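Local coordinates for pyridoxamine 5'-phosphate oxidase (Burkholderia, PDB 4HMW) that catalyses FMN-dependent, oxygen-consuming oxidations in the terminal steps of phenazine biosynthesis, releasing hydrogen peroxide, at the interface of chains A and B. Coordinates in Å, arbitrary orientation; residue numbers count along the deposited sequence, not the author numbering. Chains: chain A/B, Pyridoxamine 5'-phosphate oxidase.

The interface of chains A and B. Residues chain A 214-215; chain B 142-144, 148-149, 155.
A:Gln214 sends its side-chain amide between two loop segments of chain B, B:Ser143-B:His144 and B:Glu148-B:Leu149, where the extreme C-terminus of one subunit docks on the other. The protein belongs to the pyridoxamine 5'-phosphate oxidase family, whose C-terminal region is associated with dimerisation, and the two-fold axis repeats this tail contact. Glutamine suits the slot because its amide can accept and donate at once, matching a backbone N-H on one segment and a carbonyl on the other. CG lies anti to the carbonyl carbon (chi1 -61°) and the chain is extended beyond it, which carries the amide into chain B. There OE1 of A:Gln214 accepts from the backbone N of B:His144 at 2.8 Å, a nearly straight bond whose donor stands above the amide carbonyl plane. NE2 of A:Gln214 donates to the main-chain O of B:Glu148 at 3.0 Å; this acceptor lies close to the glutamine amide plane, although the N-H meets the B:Glu148 carbonyl from above its plane. With both ends engaged, the amide's rotation should be well fixed. A water 2.6 Å from OE1 of A:Gln214 bridges to the main-chain O of B:Ala142, at the end of helix 134-142, and to the imidazole of B:His144. It sits in plane at the ring edge, 3.1 Å from ND1 of B:His144, so the histidine takes part through both backbone and ring. OG of B:Ser143, anti to its own N (chi1 -180°), is thereby turned toward the tail and donates to the terminal carboxylate O of A:Pro215 at 2.8 Å, in the carbonyl plane and on a lone pair. Serine's short hydroxyl can do this while OG of B:Ser143 lies beside the proline ring, 3.4 Å from CD of A:Pro215. CG of A:Gln214 packs against CA of B:Leu149 at 3.8 Å, and the leucine's CB and CD1 also border this methylene, so an aliphatic residue suits the stem. Apolar A:Pro215 and B:Leu155 point toward each other in a loose contact, CD to CD1 at 4.1 Å.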
# COMPACT_ATOMS: atom_id res chain seq x y z
N GLN A 214 11.50 -17.14 3.93
CA GLN A 214 11.77 -16.87 5.34
C GLN A 214 11.14 -15.54 5.76
O GLN A 214 11.14 -14.58 4.99
CB GLN A 214 13.28 -16.85 5.58
CG GLN A 214 13.93 -18.19 5.23
CD GLN A 214 15.41 -18.20 5.58
OE1 GLN A 214 15.80 -17.84 6.69
NE2 GLN A 214 16.24 -18.62 4.63
N PRO A 215 10.64 -15.49 7.00
CA PRO A 215 9.84 -14.36 7.50
C PRO A 215 10.64 -13.11 7.87
O PRO A 215 11.85 -13.18 8.17
CB PRO A 215 9.17 -14.94 8.75
CG PRO A 215 10.18 -15.97 9.26
CD PRO A 215 10.73 -16.59 7.98
OXT PRO A 215 10.04 -11.99 7.88
N ALA B 142 17.49 -15.96 13.45
CA ALA B 142 17.38 -17.27 12.82
C ALA B 142 16.93 -17.20 11.37
O ALA B 142 17.21 -18.11 10.58
CB ALA B 142 16.44 -18.17 13.61
N SER B 143 16.25 -16.10 11.03
CA SER B 143 15.68 -15.91 9.71
C SER B 143 16.49 -14.94 8.85
O SER B 143 16.88 -13.86 9.32
CB SER B 143 14.27 -15.34 9.85
OG SER B 143 13.73 -15.15 8.54
N HIS B 144 16.70 -15.31 7.59
CA HIS B 144 17.20 -14.38 6.57
C HIS B 144 16.02 -13.93 5.75
O HIS B 144 15.60 -14.61 4.83
CB HIS B 144 18.27 -15.05 5.69
CG HIS B 144 19.60 -15.18 6.37
ND1 HIS B 144 19.90 -16.22 7.23
CD2 HIS B 144 20.70 -14.40 6.33
CE1 HIS B 144 21.13 -16.07 7.68
NE2 HIS B 144 21.65 -14.98 7.14
N GLU B 148 14.86 -17.93 0.33
CA GLU B 148 14.07 -19.15 0.28
C GLU B 148 14.12 -19.91 1.60
O GLU B 148 15.19 -20.07 2.20
CB GLU B 148 14.50 -20.06 -0.87
CG GLU B 148 13.62 -21.30 -1.03
CD GLU B 148 13.82 -22.06 -2.34
OE1 GLU B 148 14.80 -21.78 -3.09
OE2 GLU B 148 12.99 -22.96 -2.63
N LEU B 149 12.96 -20.38 2.04
CA LEU B 149 12.88 -21.21 3.23
C LEU B 149 12.99 -22.66 2.80
O LEU B 149 12.14 -23.16 2.05
CB LEU B 149 11.55 -20.96 3.94
CG LEU B 149 11.31 -21.84 5.16
CD1 LEU B 149 12.28 -21.53 6.31
CD2 LEU B 149 9.88 -21.64 5.60
N LEU B 155 14.42 -23.94 11.15
CA LEU B 155 14.39 -22.52 11.49
C LEU B 155 13.70 -22.34 12.85
O LEU B 155 14.23 -21.68 13.75
CB LEU B 155 13.63 -21.75 10.40
CG LEU B 155 14.11 -20.32 10.13
CD1 LEU B 155 13.23 -19.64 9.10
CD2 LEU B 155 14.14 -19.53 11.39
O HOH W 1 18.00 -18.55 7.85